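Local structure of 1-acyl-sn-glycerol-3-phosphate acyltransferase (Thermotoga maritima, 5KYM) at residues 47-52 with 118-123; 80-85 with 91-96; 192-197 with 205-210. The protein probably transfers an acyl chain to the sn-2 position of lysophosphatidic acid, making phosphatidic acid at the membrane. All blocks are in the same frame, centred on the assembly; numbering follows the deposited sequence.

Interaction 1. Residues 47-52 with 118-123. With DD9 (nonane), chain F.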
loop_
_atom_site.group_PDB
_atom_site.type_symbol
_atom_site.label_atom_id
_atom_site.label_comp_id
_atom_site.label_asym_id
_atom_site.label_seq_id
_atom_site.Cartn_x
_atom_site.Cartn_y
_atom_site.Cartn_z
ATOM N N LYS A 47 14.420 -3.906 1.920
ATOM C CA LYS A 47 14.609 -4.172 0.510
ATOM C C LYS A 47 13.892 -5.449 0.193
ATOM O O LYS A 47 13.223 -5.519 -0.817
ATOM C CB LYS A 47 16.103 -4.243 0.179
ATOM C CG LYS A 47 16.473 -4.233 -1.283
ATOM C CD LYS A 47 16.098 -2.906 -1.950
ATOM C CE LYS A 47 15.678 -3.120 -3.393
ATOM N NZ LYS A 47 16.737 -3.895 -4.158
ATOM N N GLU A 48 13.962 -6.435 1.087
ATOM C CA GLU A 48 13.274 -7.731 0.890
ATOM C C GLU A 48 11.761 -7.645 0.778
ATOM O O GLU A 48 11.164 -8.463 0.083
ATOM C CB GLU A 48 13.630 -8.729 2.012
ATOM C CG GLU A 48 15.016 -9.340 1.964
ATOM C CD GLU A 48 15.302 -9.922 0.611
ATOM O OE1 GLU A 48 14.450 -10.726 0.091
ATOM O OE2 GLU A 48 16.348 -9.483 0.040
ATOM N N ILE A 49 11.186 -6.709 1.527
ATOM C CA ILE A 49 9.776 -6.365 1.519
ATOM C C ILE A 49 9.412 -5.778 0.196
ATOM O O ILE A 49 8.419 -6.160 -0.396
ATOM C CB ILE A 49 9.432 -5.316 2.643
ATOM C CG1 ILE A 49 9.562 -6.001 4.012
ATOM C CG2 ILE A 49 8.039 -4.656 2.472
ATOM C CD1 ILE A 49 9.603 -5.038 5.186
ATOM N N GLU A 50 10.176 -4.791 -0.240
ATOM C CA GLU A 50 9.978 -4.176 -1.528
ATOM C C GLU A 50 10.016 -5.306 -2.619
ATOM O O GLU A 50 9.140 -5.386 -3.480
ATOM C CB GLU A 50 11.018 -3.082 -1.710
ATOM C CG GLU A 50 11.158 -2.563 -3.140
ATOM C CD GLU A 50 12.193 -1.478 -3.310
ATOM O OE1 GLU A 50 13.231 -1.554 -2.656
ATOM O OE2 GLU A 50 11.997 -0.542 -4.116
ATOM N N LYS A 51 10.994 -6.208 -2.528
ATOM C CA LYS A 51 11.108 -7.282 -3.502
ATOM C C LYS A 51 9.869 -8.146 -3.460
ATOM O O LYS A 51 9.420 -8.612 -4.462
ATOM C CB LYS A 51 12.352 -8.114 -3.269
ATOM C CG LYS A 51 13.620 -7.285 -3.462
ATOM C CD LYS A 51 14.845 -7.819 -2.697
ATOM C CE LYS A 51 15.512 -8.936 -3.453
ATOM N NZ LYS A 51 16.000 -10.024 -2.610
ATOM N N PHE A 52 9.299 -8.358 -2.290
ATOM C CA PHE A 52 8.054 -9.118 -2.170
ATOM C C PHE A 52 6.917 -8.416 -2.911
ATOM O O PHE A 52 6.195 -9.030 -3.722
ATOM C CB PHE A 52 7.701 -9.387 -0.711
ATOM C CG PHE A 52 6.312 -9.877 -0.523
ATOM C CD1 PHE A 52 5.980 -11.200 -0.828
ATOM C CD2 PHE A 52 5.295 -9.023 -0.061
ATOM C CE1 PHE A 52 4.646 -11.616 -0.681
ATOM C CE2 PHE A 52 3.993 -9.471 0.099
ATOM C CZ PHE A 52 3.670 -10.755 -0.208
ATOM N N ILE A 118 3.891 -6.706 9.284
ATOM C CA ILE A 118 3.108 -5.511 9.641
ATOM C C ILE A 118 3.749 -4.757 10.776
ATOM O O ILE A 118 3.814 -3.546 10.743
ATOM C CB ILE A 118 1.658 -5.832 10.061
ATOM C CG1 ILE A 118 0.880 -6.413 8.872
ATOM C CG2 ILE A 118 0.979 -4.573 10.591
ATOM C CD1 ILE A 118 -0.564 -6.779 9.114
ATOM N N ARG A 119 4.172 -5.492 11.802
ATOM C CA ARG A 119 4.908 -4.926 12.914
ATOM C C ARG A 119 6.216 -4.321 12.457
ATOM O O ARG A 119 6.492 -3.202 12.829
ATOM C CB ARG A 119 5.173 -5.965 13.981
ATOM C CG ARG A 119 3.986 -6.219 14.894
ATOM C CD ARG A 119 4.410 -6.805 16.282
ATOM N NE ARG A 119 4.675 -8.246 16.165
ATOM C CZ ARG A 119 3.736 -9.186 15.979
ATOM N NH1 ARG A 119 2.419 -8.878 15.930
ATOM N NH2 ARG A 119 4.111 -10.455 15.834
ATOM N N TYR A 120 7.004 -5.012 11.628
ATOM C CA TYR A 120 8.291 -4.456 11.203
ATOM C C TYR A 120 8.103 -3.116 10.503
ATOM O O TYR A 120 8.870 -2.187 10.748
ATOM C CB TYR A 120 9.073 -5.390 10.291
ATOM C CG TYR A 120 10.550 -5.021 10.176
ATOM C CD1 TYR A 120 10.960 -4.048 9.324
ATOM C CD2 TYR A 120 11.524 -5.703 10.915
ATOM C CE1 TYR A 120 12.304 -3.693 9.211
ATOM C CE2 TYR A 120 12.859 -5.383 10.805
ATOM C CZ TYR A 120 13.259 -4.363 9.956
ATOM O OH TYR A 120 14.587 -3.959 9.811
ATOM N N LEU A 121 7.065 -3.004 9.669
ATOM C CA LEU A 121 6.754 -1.746 8.984
ATOM C C LEU A 121 6.153 -0.674 9.870
ATOM O O LEU A 121 5.699 0.360 9.355
ATOM C CB LEU A 121 5.815 -2.014 7.795
ATOM C CG LEU A 121 6.480 -2.810 6.663
ATOM C CD1 LEU A 121 5.437 -3.497 5.798
ATOM C CD2 LEU A 121 7.418 -1.907 5.831
ATOM N N ASN A 122 6.148 -0.928 11.184
ATOM C CA ASN A 122 5.531 -0.073 12.187
ATOM C C ASN A 122 4.064 0.191 11.962
ATOM O O ASN A 122 3.581 1.231 12.345
ATOM C CB ASN A 122 6.302 1.239 12.290
ATOM C CG ASN A 122 7.227 1.261 13.443
ATOM O OD1 ASN A 122 7.029 2.013 14.397
ATOM N ND2 ASN A 122 8.243 0.431 13.380
ATOM N N GLY A 123 3.336 -0.752 11.378
ATOM C CA GLY A 123 1.874 -0.612 11.192
ATOM C C GLY A 123 1.059 -0.393 12.463
ATOM O O GLY A 123 1.593 -0.229 13.505
HETATM C C1 DD9 F . 10.824 -11.625 2.493
HETATM C C2 DD9 F . 9.878 -10.898 3.433
HETATM C C3 DD9 F . 8.564 -10.665 2.717
HETATM C C4 DD9 F . 7.576 -10.006 3.666
HETATM C C5 DD9 F . 6.395 -9.430 2.878
HETATM C C6 DD9 F . 5.540 -8.604 3.831
HETATM C C7 DD9 F . 4.108 -8.323 3.378
HETATM C C8 DD9 F . 3.473 -7.382 4.424
HETATM C C9 DD9 F . 1.940 -7.456 4.407
#
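In Ile49, CG1 stands opposite the carbonyl carbon (chi1 -69°) and the chain then runs on extended (chi2 165°), which carries CD1 out from the helix; Leu121 sets its CG the same way (chi1 -68°), and the two side chains meet tip to tip. The contact docks the second helix of the N-terminal two-helix motif, helix 38-59, onto the end of helix 114-120 in the acyltransferase domain. Ile49 CD1 lies 3.9 Å from Leu121 CD2, and Tyr120 adds a looser touch, its ring standing obliquely to the same methyl group. The backbones stay well apart, with 9.3 Å between the CA atoms of Ile49 and Leu121, and only 114 Å² is buried. A bound nonane threads past one flank of the contact, possibly marking the course of a lipid acyl chain. Its C5 sits over one face of the Phe52 ring, and C7 is 3.5 Å from Phe52 CE2; C1 reaches the backbone of Glu48, 4.0 Å from its O atom. With an alanine in place of Phe52, the alkyl chain would probably lose the flat wall along C5 to C7 and be left freer to shift. Glu48 is gripped on both oxygens: OE2 takes Lys51 NZ on its syn lone pair at 2.7 Å, a salt bridge within one turn, while OE1 pairs with the Tyr24 hydroxyl of helix 2-34. Beyond Leu121, helix 114-120 closes in a Schellman motif with Asn122, at positive phi, as the C-prime residue: Asn122 N bonds Arg119 O at 2.8 Å, and Gly123 N reaches back to Ile118 O at 2.9 Å.

Interaction 2. Residues 80-85 with 91-96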
loop_
_atom_site.group_PDB
_atom_site.type_symbol
_atom_site.label_atom_id
_atom_site.label_comp_id
_atom_site.label_asym_id
_atom_site.label_seq_id
_atom_site.Cartn_x
_atom_site.Cartn_y
_atom_site.Cartn_z
ATOM N N VAL A 80 1.351 8.263 1.995
ATOM C CA VAL A 80 0.851 7.843 0.666
ATOM C C VAL A 80 -0.639 7.859 0.802
ATOM O O VAL A 80 -1.174 7.316 1.730
ATOM C CB VAL A 80 1.386 6.458 0.209
ATOM C CG1 VAL A 80 0.845 6.107 -1.167
ATOM C CG2 VAL A 80 2.884 6.462 0.137
ATOM N N VAL A 81 -1.295 8.551 -0.094
ATOM C CA VAL A 81 -2.706 8.577 -0.105
ATOM C C VAL A 81 -3.162 8.045 -1.447
ATOM O O VAL A 81 -2.872 8.613 -2.495
ATOM C CB VAL A 81 -3.229 9.962 0.237
ATOM C CG1 VAL A 81 -4.749 10.102 -0.028
ATOM C CG2 VAL A 81 -2.909 10.252 1.706
ATOM N N ALA A 82 -3.872 6.917 -1.391
ATOM C CA ALA A 82 -4.218 6.177 -2.589
ATOM C C ALA A 82 -5.675 5.798 -2.574
ATOM O O ALA A 82 -6.237 5.602 -1.494
ATOM C CB ALA A 82 -3.332 4.942 -2.712
ATOM N N ASN A 83 -6.280 5.676 -3.770
ATOM C CA ASN A 83 -7.555 4.927 -3.948
ATOM C C ASN A 83 -7.317 3.429 -3.643
ATOM O O ASN A 83 -6.178 2.913 -3.725
ATOM C CB ASN A 83 -8.172 5.102 -5.316
ATOM C CG ASN A 83 -7.318 4.540 -6.422
ATOM O OD1 ASN A 83 -6.180 4.941 -6.570
ATOM N ND2 ASN A 83 -7.852 3.632 -7.233
ATOM N N HIS A 84 -8.400 2.761 -3.272
ATOM C CA HIS A 84 -8.327 1.382 -2.756
ATOM C C HIS A 84 -9.327 0.482 -3.460
ATOM O O HIS A 84 -10.541 0.772 -3.471
ATOM C CB HIS A 84 -8.679 1.394 -1.288
ATOM C CG HIS A 84 -8.228 0.192 -0.545
ATOM N ND1 HIS A 84 -7.255 -0.644 -1.014
ATOM C CD2 HIS A 84 -8.619 -0.302 0.645
ATOM C CE1 HIS A 84 -7.034 -1.587 -0.132
ATOM N NE2 HIS A 84 -7.863 -1.417 0.883
ATOM N N GLN A 85 -8.838 -0.560 -4.106
ATOM C CA GLN A 85 -9.735 -1.375 -4.922
ATOM C C GLN A 85 -9.329 -2.852 -4.987
ATOM O O GLN A 85 -9.806 -3.572 -5.857
ATOM C CB GLN A 85 -9.828 -0.763 -6.341
ATOM C CG GLN A 85 -8.567 -0.933 -7.212
ATOM C CD GLN A 85 -8.727 -0.393 -8.614
ATOM O OE1 GLN A 85 -8.042 -0.849 -9.529
ATOM N NE2 GLN A 85 -9.641 0.573 -8.798
ATOM N N PRO A 91 0.568 -4.827 -1.356
ATOM C CA PRO A 91 1.831 -5.260 -1.977
ATOM C C PRO A 91 2.280 -4.324 -3.111
ATOM O O PRO A 91 3.493 -4.078 -3.274
ATOM C CB PRO A 91 1.528 -6.689 -2.523
ATOM C CG PRO A 91 0.070 -6.925 -2.294
ATOM C CD PRO A 91 -0.404 -5.937 -1.225
ATOM N N LEU A 92 1.313 -3.823 -3.875
ATOM C CA LEU A 92 1.590 -2.869 -4.927
ATOM C C LEU A 92 2.272 -1.623 -4.373
ATOM O O LEU A 92 3.357 -1.303 -4.836
ATOM C CB LEU A 92 0.299 -2.461 -5.639
ATOM C CG LEU A 92 0.388 -1.441 -6.751
ATOM C CD1 LEU A 92 1.107 -2.084 -7.876
ATOM C CD2 LEU A 92 -0.964 -0.988 -7.194
ATOM N N ILE A 93 1.675 -0.907 -3.405
ATOM C CA ILE A 93 2.319 0.319 -2.869
ATOM C C ILE A 93 3.730 -0.068 -2.277
ATOM O O ILE A 93 4.702 0.681 -2.455
ATOM C CB ILE A 93 1.516 1.037 -1.765
ATOM C CG1 ILE A 93 0.043 1.294 -2.072
ATOM C CG2 ILE A 93 2.165 2.342 -1.379
ATOM C CD1 ILE A 93 -0.227 2.193 -3.221
ATOM N N LEU A 94 3.811 -1.220 -1.577
ATOM C CA LEU A 94 5.055 -1.652 -0.902
ATOM C C LEU A 94 6.184 -1.834 -1.913
ATOM O O LEU A 94 7.291 -1.349 -1.716
ATOM C CB LEU A 94 4.847 -2.946 -0.120
ATOM C CG LEU A 94 4.109 -2.874 1.233
ATOM C CD1 LEU A 94 3.839 -4.199 1.934
ATOM C CD2 LEU A 94 4.911 -1.998 2.161
ATOM N N GLY A 95 5.867 -2.487 -3.014
ATOM C CA GLY A 95 6.858 -2.829 -4.010
ATOM C C GLY A 95 7.230 -1.741 -4.986
ATOM O O GLY A 95 8.281 -1.804 -5.605
ATOM N N PHE A 96 6.396 -0.724 -5.116
ATOM C CA PHE A 96 6.588 0.262 -6.164
ATOM C C PHE A 96 6.502 1.707 -5.737
ATOM O O PHE A 96 6.612 2.585 -6.575
ATOM C CB PHE A 96 5.534 0.014 -7.250
ATOM C CG PHE A 96 5.716 -1.284 -7.980
ATOM C CD1 PHE A 96 6.580 -1.372 -9.053
ATOM C CD2 PHE A 96 5.030 -2.382 -7.611
ATOM C CE1 PHE A 96 6.762 -2.531 -9.722
ATOM C CE2 PHE A 96 5.199 -3.564 -8.299
ATOM C CZ PHE A 96 6.050 -3.627 -9.367
#
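Val80 and Ile93 lie side by side, pointing opposite ways, so that they touch along their flanks, CG1 of Val80 lying 4.0 Å from CG2 of Ile93. The other branch of Ile93 serves a second partner: with CG1 set opposite the carbonyl carbon (chi1 -49°) and chi2 turned to -63°, CD1 comes to 4.2 Å from the methyl CB of Ala82. Ile93 thus spreads its two arms over two strand residues that face the same way, and accounts for about half of the 100 Å² buried. This is helix-on-sheet packing in the alpha/beta acyltransferase fold: strand 79-82, inside the mixed sheet, leads through a short loop into helix 89-96, which lies against the sheet. The HX4D sequence that names the family runs from His84 in this loop to Asp89 at the start of the helix; His84 ND1 hydrogen-bonds Asp89 OD2, while Gln85 N bonds the same carboxylate oxygen. The ring of His84 also stacks with Phe154. On the helix, Leu92 continues the apolar layer toward Ile188, Val207 and Val64.

Interaction 3. Residues 192-197 with 205-210; sequences YHLIPK and GKVFLK
A small apolar contact joins the end of the short helix 191-194 to the point where strand 207-211, an inner strand of the central mixed sheet, begins, closing the loop that runs between them. Leu194 provides nearly all of it from the helix side. Its CG lies opposite the backbone N (chi1 -158°), and from there the isobutyl group lies nearly perpendicular to the Val207 side chain, with CD2 3.5 Å from Val207 CG2. The Val207 side chain leaves the strand neither straight at the helix nor away from it, so the meeting depends on this one methyl branch. The other methyl of Leu194, CD1, rests beside the backbone of Gly205, 4.4 Å from its N atom. Here the two backbones come closest, with 6.2 Å between the CA atoms of Leu194 and Gly205, and 120 Å² is covered in all. Leu194 shares a backbone hydrogen bond with Thr203 of the intervening loop, and Gly205 N bonds Ser62 OG. Strand 207-211 then runs between strands 64-67 and 183-189, its side chains alternating between two helical layers: Val207 and Leu209 lie against helix 89-96, whereas Phe208 and Lys210 face Leu241 of helix 223-243.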
loop_
_atom_site.group_PDB
_atom_site.type_symbol
_atom_site.label_atom_id
_atom_site.label_comp_id
_atom_site.label_asym_id
_atom_site.label_seq_id
_atom_site.Cartn_x
_atom_site.Cartn_y
_atom_site.Cartn_z
ATOM N N TYR A 192 -8.080 -3.971 -9.092
ATOM C CA TYR A 192 -9.482 -4.419 -9.007
ATOM C C TYR A 192 -9.868 -5.565 -9.985
ATOM O O TYR A 192 -10.624 -6.447 -9.617
ATOM C CB TYR A 192 -10.450 -3.225 -9.123
ATOM C CG TYR A 192 -11.859 -3.625 -9.395
ATOM C CD1 TYR A 192 -12.693 -4.083 -8.370
ATOM C CD2 TYR A 192 -12.367 -3.606 -10.670
ATOM C CE1 TYR A 192 -13.995 -4.511 -8.612
ATOM C CE2 TYR A 192 -13.695 -3.986 -10.911
ATOM C CZ TYR A 192 -14.479 -4.425 -9.861
ATOM O OH TYR A 192 -15.749 -4.799 -10.063
ATOM N N HIS A 193 -9.334 -5.556 -11.211
ATOM C CA HIS A 193 -9.576 -6.652 -12.148
ATOM C C HIS A 193 -8.776 -7.875 -11.753
ATOM O O HIS A 193 -9.134 -8.966 -12.111
ATOM C CB HIS A 193 -9.289 -6.244 -13.577
ATOM C CG HIS A 193 -9.802 -4.872 -13.923
ATOM N ND1 HIS A 193 -11.056 -4.429 -13.538
ATOM C CD2 HIS A 193 -9.199 -3.813 -14.527
ATOM C CE1 HIS A 193 -11.219 -3.173 -13.923
ATOM N NE2 HIS A 193 -10.106 -2.776 -14.517
ATOM N N LEU A 194 -7.725 -7.691 -10.975
ATOM C CA LEU A 194 -6.837 -8.751 -10.518
ATOM C C LEU A 194 -7.480 -9.578 -9.416
ATOM O O LEU A 194 -7.593 -10.806 -9.527
ATOM C CB LEU A 194 -5.550 -8.097 -10.034
ATOM C CG LEU A 194 -4.239 -8.835 -9.932
ATOM C CD1 LEU A 194 -4.091 -9.912 -10.975
ATOM C CD2 LEU A 194 -3.090 -7.859 -10.160
ATOM N N ILE A 195 -7.914 -8.898 -8.352
ATOM C CA ILE A 195 -8.737 -9.527 -7.293
ATOM C C ILE A 195 -9.655 -8.515 -6.541
ATOM O O ILE A 195 -9.217 -7.811 -5.615
ATOM C CB ILE A 195 -7.883 -10.418 -6.370
ATOM C CG1 ILE A 195 -8.798 -11.286 -5.498
ATOM C CG2 ILE A 195 -6.891 -9.630 -5.550
ATOM C CD1 ILE A 195 -8.066 -12.376 -4.737
ATOM N N PRO A 196 -10.942 -8.462 -6.931
ATOM C CA PRO A 196 -11.927 -7.492 -6.468
ATOM C C PRO A 196 -12.475 -7.815 -5.126
ATOM O O PRO A 196 -12.376 -8.978 -4.711
ATOM C CB PRO A 196 -13.046 -7.658 -7.469
ATOM C CG PRO A 196 -13.034 -9.082 -7.776
ATOM C CD PRO A 196 -11.596 -9.431 -7.817
ATOM N N LYS A 197 -13.024 -6.802 -4.446
ATOM C CA LYS A 197 -13.673 -7.015 -3.115
ATOM C C LYS A 197 -14.585 -8.211 -3.166
ATOM O O LYS A 197 -15.350 -8.374 -4.131
ATOM C CB LYS A 197 -14.510 -5.794 -2.689
ATOM C CG LYS A 197 -14.841 -5.731 -1.212
ATOM C CD LYS A 197 -15.519 -4.410 -0.851
ATOM C CE LYS A 197 -15.593 -4.239 0.663
ATOM N NZ LYS A 197 -16.526 -3.107 1.021
ATOM N N GLY A 205 -3.844 -9.677 -15.351
ATOM C CA GLY A 205 -4.120 -8.390 -16.039
ATOM C C GLY A 205 -3.051 -7.370 -15.781
ATOM O O GLY A 205 -2.188 -7.587 -14.973
ATOM N N LYS A 206 -3.098 -6.219 -16.413
ATOM C CA LYS A 206 -2.063 -5.208 -16.185
ATOM C C LYS A 206 -2.450 -4.343 -14.993
ATOM O O LYS A 206 -3.611 -4.003 -14.825
ATOM C CB LYS A 206 -1.939 -4.330 -17.394
ATOM C CG LYS A 206 -1.772 -5.111 -18.688
ATOM C CD LYS A 206 -1.523 -4.219 -19.878
ATOM C CE LYS A 206 -2.811 -3.848 -20.572
ATOM N NZ LYS A 206 -2.438 -2.711 -21.449
ATOM N N VAL A 207 -1.497 -3.993 -14.150
ATOM C CA VAL A 207 -1.732 -2.991 -13.110
ATOM C C VAL A 207 -0.954 -1.726 -13.486
ATOM O O VAL A 207 0.208 -1.825 -13.937
ATOM C CB VAL A 207 -1.266 -3.515 -11.752
ATOM C CG1 VAL A 207 -1.443 -2.480 -10.651
ATOM C CG2 VAL A 207 -2.025 -4.783 -11.420
ATOM N N PHE A 208 -1.584 -0.567 -13.316
ATOM C CA PHE A 208 -0.946 0.737 -13.485
ATOM C C PHE A 208 -0.983 1.522 -12.204
ATOM O O PHE A 208 -1.921 1.463 -11.455
ATOM C CB PHE A 208 -1.706 1.555 -14.510
ATOM C CG PHE A 208 -1.756 0.940 -15.840
ATOM C CD1 PHE A 208 -2.724 0.003 -16.138
ATOM C CD2 PHE A 208 -0.754 1.223 -16.778
ATOM C CE1 PHE A 208 -2.745 -0.572 -17.406
ATOM C CE2 PHE A 208 -0.766 0.642 -18.036
ATOM C CZ PHE A 208 -1.769 -0.253 -18.361
ATOM N N LEU A 209 -0.013 2.363 -12.022
ATOM C CA LEU A 209 0.207 3.071 -10.782
ATOM C C LEU A 209 0.692 4.421 -11.204
ATOM O O LEU A 209 1.643 4.509 -11.967
ATOM C CB LEU A 209 1.305 2.330 -10.028
ATOM C CG LEU A 209 1.277 2.399 -8.541
ATOM C CD1 LEU A 209 2.524 1.681 -8.023
ATOM C CD2 LEU A 209 1.310 3.849 -8.178
ATOM N N LYS A 210 0.040 5.482 -10.775
ATOM C CA LYS A 210 0.525 6.847 -11.057
ATOM C C LYS A 210 0.792 7.625 -9.740
ATOM O O LYS A 210 -0.121 7.927 -8.973
ATOM C CB LYS A 210 -0.454 7.596 -11.956
ATOM C CG LYS A 210 -0.044 9.031 -12.223
ATOM C CD LYS A 210 -0.631 9.586 -13.493
ATOM C CE LYS A 210 -0.375 11.070 -13.539
ATOM N NZ LYS A 210 -0.907 11.559 -14.825
#

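How the interactions relate
All three contacts are small, apolar and largely buried, but at different depths. Interaction 2 lies deepest, its centre about 3 Å from that of the chain, whereas interactions 1 and 3 lie farther out, on opposite sides. Helix 89-96 connects them: Leu94 packs against Ile49 and Leu121, Leu92 on Val207 and Leu209, and Phe96 on Leu209. Interactions 2 and 3 engage the same sheet and are joined by a probable hydrogen bond from Tyr192 N to Gln85 OE1. Interaction 1 has the Glu48 salt bridge and a nonane that lies along Phe52 and comes near Leu94; interaction 2 has the His84-Asp89 pair beyond its apolar core; interaction 3 has a partly exposed glycine backbone at its margin.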